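Local atomic coordinates of putative uncharacterized protein (Toxoplasma gondii, PDB entry 4FBD), a protein that is of unknown function, a conserved hypothetical protein of the DUF3228 family whose chain folds around two mixed beta sheets and forms a two-chain assembly. Residues 149-154 with 187-192; 104-109 with 133-138. One frame throughout, in Å; residues are numbered along the deposited sequence.

Contact 1 (149-154 with 187-192); sequences FLDLIL and KAQNEK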
ATOM      1  N   PHE A 149      -4.864 -19.270  18.730  1.00 40.23           N
ATOM      2  CA  PHE A 149      -4.941 -18.453  19.936  1.00 39.59           C
ATOM      3  C   PHE A 149      -5.887 -17.281  19.875  1.00 38.54           C
ATOM      4  O   PHE A 149      -6.388 -16.925  18.827  1.00 39.54           O
ATOM      5  CB  PHE A 149      -3.565 -17.833  20.218  1.00 41.01           C
ATOM      6  CG  PHE A 149      -2.444 -18.819  20.247  1.00 43.64           C
ATOM      7  CD1 PHE A 149      -2.272 -19.661  21.335  1.00 48.88           C
ATOM      8  CD2 PHE A 149      -1.523 -18.873  19.201  1.00 47.53           C
ATOM      9  CE1 PHE A 149      -1.218 -20.580  21.360  1.00 53.83           C
ATOM     10  CE2 PHE A 149      -0.473 -19.788  19.217  1.00 48.89           C
ATOM     11  CZ  PHE A 149      -0.317 -20.636  20.290  1.00 50.29           C
ATOM     12  N   LEU A 150      -6.123 -16.702  21.051  1.00 37.79           N
ATOM     13  CA  LEU A 150      -6.864 -15.474  21.203  1.00 36.69           C
ATOM     14  C   LEU A 150      -5.912 -14.482  21.871  1.00 37.20           C
ATOM     15  O   LEU A 150      -5.314 -14.794  22.910  1.00 37.51           O
ATOM     16  CB  LEU A 150      -8.098 -15.662  22.086  1.00 37.58           C
ATOM     17  CG  LEU A 150      -9.117 -16.672  21.568  1.00 37.27           C
ATOM     18  CD1 LEU A 150     -10.198 -16.888  22.586  1.00 36.52           C
ATOM     19  CD2 LEU A 150      -9.672 -16.222  20.201  1.00 34.21           C
ATOM     20  N   ASP A 151      -5.732 -13.319  21.249  1.00 36.84           N
ATOM     21  CA  ASP A 151      -4.931 -12.261  21.812  1.00 37.30           C
ATOM     22  C   ASP A 151      -5.996 -11.474  22.550  1.00 38.67           C
ATOM     23  O   ASP A 151      -6.914 -10.923  21.919  1.00 40.78           O
ATOM     24  CB  ASP A 151      -4.277 -11.433  20.710  1.00 39.07           C
ATOM     25  CG  ASP A 151      -3.210 -10.461  21.227  1.00 43.34           C
ATOM     26  OD1 ASP A 151      -2.977 -10.397  22.455  1.00 39.19           O
ATOM     27  OD2 ASP A 151      -2.579  -9.767  20.370  1.00 49.44           O
ATOM     28  N   LEU A 152      -5.936 -11.490  23.878  1.00 38.01           N
ATOM     29  CA  LEU A 152      -6.898 -10.764  24.694  1.00 38.88           C
ATOM     30  C   LEU A 152      -6.289  -9.424  25.024  1.00 41.02           C
ATOM     31  O   LEU A 152      -5.206  -9.357  25.634  1.00 40.32           O
ATOM     32  CB  LEU A 152      -7.208 -11.512  25.969  1.00 37.22           C
ATOM     33  CG  LEU A 152      -7.775 -12.924  25.825  1.00 38.76           C
ATOM     34  CD1 LEU A 152      -7.973 -13.562  27.237  1.00 35.41           C
ATOM     35  CD2 LEU A 152      -9.051 -12.897  25.005  1.00 32.66           C
ATOM     36  N   ILE A 153      -6.953  -8.352  24.610  1.00 43.20           N
ATOM     37  CA  ILE A 153      -6.410  -7.023  24.867  1.00 47.73           C
ATOM     38  C   ILE A 153      -7.103  -6.481  26.083  1.00 48.58           C
ATOM     39  O   ILE A 153      -8.331  -6.482  26.136  1.00 49.74           O
ATOM     40  CB  ILE A 153      -6.637  -6.062  23.706  1.00 51.67           C
ATOM     41  CG1 ILE A 153      -6.240  -6.709  22.374  1.00 53.75           C
ATOM     42  CG2 ILE A 153      -5.853  -4.771  23.946  1.00 56.46           C
ATOM     43  CD1 ILE A 153      -4.795  -7.120  22.324  1.00 59.24           C
ATOM     44  N   LEU A 154      -6.319  -6.016  27.051  1.00 48.40           N
ATOM     45  CA  LEU A 154      -6.844  -5.490  28.304  1.00 49.44           C
ATOM     46  C   LEU A 154      -6.646  -3.988  28.464  1.00 54.01           C
ATOM     47  O   LEU A 154      -5.690  -3.423  27.962  1.00 56.38           O
ATOM     48  CB  LEU A 154      -6.138  -6.175  29.476  1.00 47.33           C
ATOM     49  CG  LEU A 154      -6.223  -7.705  29.501  1.00 46.05           C
ATOM     50  CD1 LEU A 154      -5.467  -8.266  30.677  1.00 44.97           C
ATOM     51  CD2 LEU A 154      -7.662  -8.196  29.520  1.00 48.54           C
ATOM     52  N   LYS A 187      -8.800 -11.041  19.670  1.00 47.30           N
ATOM     53  CA  LYS A 187      -8.343 -11.280  18.320  1.00 46.73           C
ATOM     54  C   LYS A 187      -7.932 -12.710  18.119  1.00 41.97           C
ATOM     55  O   LYS A 187      -6.979 -13.157  18.741  1.00 39.47           O
ATOM     56  CB  LYS A 187      -7.122 -10.407  18.079  1.00 49.63           C
ATOM     57  CG  LYS A 187      -7.383  -9.062  17.501  1.00 59.67           C
ATOM     58  CD  LYS A 187      -7.415  -9.153  15.980  1.00 67.87           C
ATOM     59  CE  LYS A 187      -6.039  -9.579  15.408  1.00 65.50           C
ATOM     60  NZ  LYS A 187      -5.997  -9.472  13.921  1.00 70.40           N
ATOM     61  N   ALA A 188      -8.629 -13.416  17.240  1.00 41.37           N
ATOM     62  CA  ALA A 188      -8.266 -14.786  16.907  1.00 39.50           C
ATOM     63  C   ALA A 188      -7.125 -14.711  15.919  1.00 38.09           C
ATOM     64  O   ALA A 188      -7.225 -14.009  14.893  1.00 41.65           O
ATOM     65  CB  ALA A 188      -9.425 -15.538  16.303  1.00 41.79           C
ATOM     66  N   GLN A 189      -6.039 -15.419  16.225  1.00 34.23           N
ATOM     67  CA  GLN A 189      -4.886 -15.436  15.362  1.00 34.11           C
ATOM     68  C   GLN A 189      -4.039 -16.673  15.657  1.00 35.63           C
ATOM     69  O   GLN A 189      -4.217 -17.331  16.678  1.00 34.80           O
ATOM     70  CB  GLN A 189      -4.082 -14.147  15.527  1.00 36.10           C
ATOM     71  CG  GLN A 189      -3.552 -13.894  16.943  1.00 35.06           C
ATOM     72  CD  GLN A 189      -2.826 -12.589  17.054  1.00 37.28           C
ATOM     73  OE1 GLN A 189      -3.425 -11.541  16.855  1.00 40.77           O
ATOM     74  NE2 GLN A 189      -1.516 -12.631  17.399  1.00 35.94           N
ATOM     75  N   ASN A 190      -3.152 -17.015  14.735  1.00 36.96           N
ATOM     76  CA  ASN A 190      -2.323 -18.199  14.880  1.00 39.76           C
ATOM     77  C   ASN A 190      -0.958 -17.862  15.379  1.00 42.98           C
ATOM     78  O   ASN A 190      -0.216 -18.735  15.712  1.00 48.84           O
ATOM     79  CB  ASN A 190      -2.239 -18.940  13.538  1.00 40.58           C
ATOM     80  CG  ASN A 190      -3.590 -19.514  13.130  1.00 42.23           C
ATOM     81  OD1 ASN A 190      -4.222 -20.220  13.906  1.00 38.55           O
ATOM     82  ND2 ASN A 190      -4.025 -19.232  11.912  1.00 40.92           N
ATOM     83  N   GLU A 191      -0.628 -16.582  15.445  1.00 40.57           N
ATOM     84  CA  GLU A 191       0.666 -16.174  15.921  1.00 40.31           C
ATOM     85  C   GLU A 191       0.589 -15.722  17.396  1.00 40.27           C
ATOM     86  O   GLU A 191      -0.416 -15.137  17.832  1.00 40.18           O
ATOM     87  CB  GLU A 191       1.208 -15.032  15.068  1.00 38.65           C
ATOM     88  CG  GLU A 191       1.317 -15.330  13.562  1.00 42.32           C
ATOM     89  CD  GLU A 191       0.020 -15.148  12.803  1.00 40.44           C
ATOM     90  OE1 GLU A 191      -0.947 -14.562  13.339  1.00 45.07           O
ATOM     91  OE2 GLU A 191      -0.017 -15.568  11.648  1.00 39.67           O
ATOM     92  N   LYS A 192       1.653 -16.018  18.131  1.00 40.43           N
ATOM     93  CA  LYS A 192       1.832 -15.656  19.548  1.00 43.17           C
ATOM     94  C   LYS A 192       2.539 -14.301  19.684  1.00 39.66           C
ATOM     95  O   LYS A 192       3.399 -14.145  20.524  1.00 37.30           O
ATOM     96  CB  LYS A 192       2.679 -16.729  20.261  1.00 48.54           C
ATOM     97  CG  LYS A 192       2.014 -17.646  21.307  1.00 58.75           C
ATOM     98  CD  LYS A 192       2.033 -16.983  22.718  1.00 65.72           C
ATOM     99  CE  LYS A 192       1.931 -17.994  23.896  1.00 72.28           C
ATOM    100  NZ  LYS A 192       0.674 -18.794  23.929  1.00 78.67           N
TER
HETATM  101  O   HOH W   1      -2.399  -9.242  17.638  1.00 37.10           O
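Lys192 lays its CG over one face of the Phe149 ring, a CH-pi contact in which the carbon stands 4.1 Å from the ring centroid and is displaced toward the rim. The lysine chain crosses the phenyl group at about a right angle, bent so that NZ also lies on that side of the ring, above its rim and 3.7 Å from Phe149 CE1. Near the plane of the ring, at its edge, lies the carbonyl O of Asn190, 3.7 Å from Phe149 CE2. The ring gets there because CG of Phe149 sits anti to the carbonyl carbon (chi1 -52°). A second pair of flat groups, the Asp151 carboxylate and the Gln189 amide, is turned 73° apart; one water bridges them, donating to Asp151 OD2 at 2.8 Å and to Gln189 OE1 at 2.6 Å. The far side of that amide is held too: Gln189 NE2 gives a nearly straight bond of 2.8 Å to Glu191 O and another to Tyr193 O. Asp151 OD1 is taken by His92 ND1 on strand 90-96.

Beneath these groups, strands 149-156 and 181-189 pair antiparallel. Phe149 with Gln189 and Asp151 with Lys187 are hydrogen-bonded pairs, two bonds each. Between them Leu150 and Ala188 form a non-hydrogen-bonded pair on the opposite face, where Leu150 CD2 meets Ala188 CB at 4.0 Å.

By giving one hydrogen to each, the water joins two acceptor oxygens, Asp151 OD2 and Gln189 OE1, that lie 4.0 Å apart. Both carboxylate oxygens and both polar atoms of the amide thus have partners, which should limit the rotation of both groups.

Contact 2 (104-109 with 133-138); sequences GSLPIT and RWFPMS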
ATOM      1  N   GLY A 104      -8.768 -13.336  11.048  1.00 34.41           N
ATOM      2  CA  GLY A 104      -9.175 -12.248  10.144  1.00 34.22           C
ATOM      3  C   GLY A 104      -8.429 -12.294   8.844  1.00 35.04           C
ATOM      4  O   GLY A 104      -8.659 -11.470   7.976  1.00 36.69           O
ATOM      5  N   SER A 105      -7.543 -13.272   8.688  1.00 35.56           N
ATOM      6  CA  SER A 105      -6.761 -13.381   7.472  1.00 33.18           C
ATOM      7  C   SER A 105      -6.280 -14.810   7.186  1.00 32.17           C
ATOM      8  O   SER A 105      -6.378 -15.691   8.027  1.00 30.37           O
ATOM      9  CB  SER A 105      -5.579 -12.451   7.593  1.00 33.90           C
ATOM     10  OG  SER A 105      -4.844 -12.796   8.724  1.00 38.73           O
ATOM     11  N   LEU A 106      -5.775 -15.017   5.967  1.00 31.02           N
ATOM     12  CA  LEU A 106      -5.283 -16.310   5.507  1.00 30.37           C
ATOM     13  C   LEU A 106      -3.908 -16.170   4.865  1.00 30.34           C
ATOM     14  O   LEU A 106      -3.550 -15.091   4.386  1.00 28.82           O
ATOM     15  CB  LEU A 106      -6.231 -16.919   4.459  1.00 27.42           C
ATOM     16  CG  LEU A 106      -7.604 -17.394   4.931  1.00 31.43           C
ATOM     17  CD1 LEU A 106      -8.574 -17.448   3.778  1.00 26.61           C
ATOM     18  CD2 LEU A 106      -7.510 -18.745   5.639  1.00 32.54           C
ATOM     19  N   PRO A 107      -3.146 -17.264   4.849  1.00 30.91           N
ATOM     20  CA  PRO A 107      -1.846 -17.272   4.217  1.00 33.15           C
ATOM     21  C   PRO A 107      -1.993 -17.274   2.705  1.00 33.39           C
ATOM     22  O   PRO A 107      -2.953 -17.842   2.167  1.00 33.34           O
ATOM     23  CB  PRO A 107      -1.188 -18.585   4.683  1.00 32.80           C
ATOM     24  CG  PRO A 107      -2.250 -19.386   5.376  1.00 36.25           C
ATOM     25  CD  PRO A 107      -3.404 -18.470   5.677  1.00 35.98           C
ATOM     26  N   ILE A 108      -1.068 -16.620   2.031  1.00 31.86           N
ATOM     27  CA  ILE A 108      -1.090 -16.596   0.583  1.00 33.97           C
ATOM     28  C   ILE A 108      -0.173 -17.707   0.151  1.00 34.18           C
ATOM     29  O   ILE A 108       0.977 -17.702   0.545  1.00 37.73           O
ATOM     30  CB  ILE A 108      -0.576 -15.254   0.054  1.00 32.53           C
ATOM     31  CG1 ILE A 108      -1.487 -14.124   0.542  1.00 33.10           C
ATOM     32  CG2 ILE A 108      -0.585 -15.254  -1.453  1.00 36.08           C
ATOM     33  CD1 ILE A 108      -0.825 -12.765   0.509  1.00 27.66           C
ATOM     34  N   THR A 109      -0.678 -18.673  -0.608  1.00 34.15           N
ATOM     35  CA  THR A 109       0.149 -19.780  -1.103  1.00 35.48           C
ATOM     36  C   THR A 109       0.190 -19.762  -2.628  1.00 36.49           C
ATOM     37  O   THR A 109      -0.515 -18.986  -3.260  1.00 33.83           O
ATOM     38  CB  THR A 109      -0.430 -21.106  -0.717  1.00 35.84           C
ATOM     39  OG1 THR A 109      -1.686 -21.259  -1.377  1.00 35.86           O
ATOM     40  CG2 THR A 109      -0.636 -21.206   0.816  1.00 36.85           C
ATOM     41  N   ARG A 133      -5.712  -5.542  -0.564  1.00 33.06           N
ATOM     42  CA  ARG A 133      -5.966  -6.841  -1.192  1.00 30.03           C
ATOM     43  C   ARG A 133      -6.579  -7.781  -0.187  1.00 31.28           C
ATOM     44  O   ARG A 133      -6.309  -7.701   1.028  1.00 33.86           O
ATOM     45  CB  ARG A 133      -4.715  -7.445  -1.781  1.00 28.65           C
ATOM     46  CG  ARG A 133      -3.631  -7.833  -0.837  1.00 26.63           C
ATOM     47  CD  ARG A 133      -2.508  -8.449  -1.611  1.00 27.91           C
ATOM     48  NE  ARG A 133      -1.398  -8.853  -0.749  1.00 28.38           N
ATOM     49  CZ  ARG A 133      -0.289  -9.439  -1.182  1.00 25.61           C
ATOM     50  NH1 ARG A 133      -0.127  -9.717  -2.450  1.00 28.08           N
ATOM     51  NH2 ARG A 133       0.668  -9.761  -0.320  1.00 35.88           N
ATOM     52  N   TRP A 134      -7.374  -8.700  -0.685  1.00 30.39           N
ATOM     53  CA  TRP A 134      -8.057  -9.625   0.184  1.00 30.16           C
ATOM     54  C   TRP A 134      -8.498 -10.893  -0.526  1.00 29.46           C
ATOM     55  O   TRP A 134      -8.555 -10.950  -1.739  1.00 30.05           O
ATOM     56  CB  TRP A 134      -9.301  -8.937   0.738  1.00 30.41           C
ATOM     57  CG  TRP A 134     -10.268  -8.583  -0.358  1.00 31.73           C
ATOM     58  CD1 TRP A 134     -11.242  -9.376  -0.849  1.00 34.28           C
ATOM     59  CD2 TRP A 134     -10.327  -7.365  -1.121  1.00 34.51           C
ATOM     60  NE1 TRP A 134     -11.919  -8.741  -1.860  1.00 33.65           N
ATOM     61  CE2 TRP A 134     -11.381  -7.503  -2.047  1.00 34.40           C
ATOM     62  CE3 TRP A 134      -9.609  -6.174  -1.100  1.00 38.00           C
ATOM     63  CZ2 TRP A 134     -11.723  -6.505  -2.954  1.00 39.08           C
ATOM     64  CZ3 TRP A 134      -9.962  -5.160  -2.004  1.00 37.64           C
ATOM     65  CH2 TRP A 134     -11.000  -5.339  -2.914  1.00 39.67           C
ATOM     66  N   PHE A 135      -8.813 -11.903   0.265  1.00 31.21           N
ATOM     67  CA  PHE A 135      -9.415 -13.142  -0.233  1.00 30.31           C
ATOM     68  C   PHE A 135     -10.906 -12.977  -0.015  1.00 30.70           C
ATOM     69  O   PHE A 135     -11.352 -12.671   1.089  1.00 30.22           O
ATOM     70  CB  PHE A 135      -8.997 -14.375   0.567  1.00 28.74           C
ATOM     71  CG  PHE A 135      -7.623 -14.841   0.291  1.00 28.67           C
ATOM     72  CD1 PHE A 135      -7.317 -15.414  -0.901  1.00 30.49           C
ATOM     73  CD2 PHE A 135      -6.647 -14.768   1.259  1.00 29.19           C
ATOM     74  CE1 PHE A 135      -6.031 -15.874  -1.173  1.00 29.29           C
ATOM     75  CE2 PHE A 135      -5.384 -15.237   1.011  1.00 33.25           C
ATOM     76  CZ  PHE A 135      -5.065 -15.785  -0.212  1.00 30.52           C
ATOM     77  N   PRO A 136     -11.685 -13.198  -1.058  1.00 32.36           N
ATOM     78  CA  PRO A 136     -13.113 -13.110  -0.909  1.00 34.40           C
ATOM     79  C   PRO A 136     -13.671 -14.338  -0.218  1.00 34.65           C
ATOM     80  O   PRO A 136     -12.973 -15.348  -0.080  1.00 33.57           O
ATOM     81  CB  PRO A 136     -13.630 -12.994  -2.338  1.00 35.41           C
ATOM     82  CG  PRO A 136     -12.498 -13.211  -3.228  1.00 37.73           C
ATOM     83  CD  PRO A 136     -11.243 -13.297  -2.453  1.00 31.87           C
ATOM     84  N   MET A 137     -14.929 -14.246   0.207  1.00 35.95           N
ATOM     85  CA  MET A 137     -15.578 -15.335   0.932  1.00 38.57           C
ATOM     86  C   MET A 137     -15.792 -16.604   0.118  1.00 38.82           C
ATOM     87  O   MET A 137     -15.821 -17.696   0.692  1.00 39.50           O
ATOM     88  CB  MET A 137     -16.900 -14.859   1.532  1.00 41.89           C
ATOM     89  CG  MET A 137     -16.702 -13.843   2.648  1.00 45.26           C
ATOM     90  SD  MET A 137     -15.726 -14.523   3.995  1.00 54.87           S
ATOM     91  CE  MET A 137     -16.869 -15.734   4.650  1.00 54.94           C
ATOM     92  N   SER A 138     -15.913 -16.481  -1.205  1.00 37.64           N
ATOM     93  CA  SER A 138     -16.092 -17.660  -2.048  1.00 38.50           C
ATOM     94  C   SER A 138     -14.940 -18.639  -1.830  1.00 37.92           C
ATOM     95  O   SER A 138     -15.112 -19.855  -1.990  1.00 40.19           O
ATOM     96  CB  SER A 138     -16.225 -17.280  -3.528  1.00 39.41           C
ATOM     97  OG  SER A 138     -15.102 -16.541  -3.958  1.00 37.88           O
TER
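Apolar packing brings Leu106 and Ile108 against the ring of Phe135. Leu106 CB lies 3.9 Å from Phe135 CD2, with Leu106 CD1 a little farther from the same ring carbon, while Ile108 CG1 comes to 4.0 Å from Phe135 CZ. Both aliphatic chains cross the phenylalanine obliquely. With CG of Phe135 anti to the carbonyl carbon (chi1 -75°), the ring reaches out from its strand toward residues 106-108.

Polar backbone also borders the phenyl group. The carbonyl O of Leu106 sits in the ring plane at its edge, 3.8 Å from Phe135 CE2, and Pro107 O approaches the same carbon at 3.7 Å; this second oxygen is hydrogen-bonded to Asn112 ND2.

No hydrogen bond links the two segments, and the topology explains why: they belong to one four-stranded mixed sheet, but strand 232-235 runs between strands 105-107 and 130-135, and each bonds to it through its backbone. Phe135 thus reaches across the intervening strand, touching Ala233 on the way.

The third kind of contact is a methyl group on a guanidinium. Ile108 CD1 stands 3.4 Å above the guanidinium plane of Arg133, displaced toward the rim over NH2 and 3.5 Å from that atom, the two side chains arriving from opposite directions. Arg133 is fully extended from CG to NE, which carries the cationic group to Trp229 O, bound by NH2, and to Ser118 OG of the second subunit, bound by NH1.

How the contacts relate
The two contacts sit on different sheets of one chain, their centres 18 Å apart and their nearest atoms about 4 Å apart without touching. Contact 2 belongs to the four-stranded mixed sheet and comes first; helix 137-140, which starts within its second segment, is followed by strand 149-156, where contact 1 begins on the five-stranded mixed sheet. Contact 1, its centre about 7 Å from that of the chain, joins directly neighbouring strands. Contact 2, centred about 17 Å from the chain centre, joins strands separated by another and adjoins the second subunit. All four segments fall within the DUF3228 range, so this one family region supplies strands to both sheets and includes residues at the subunit interface.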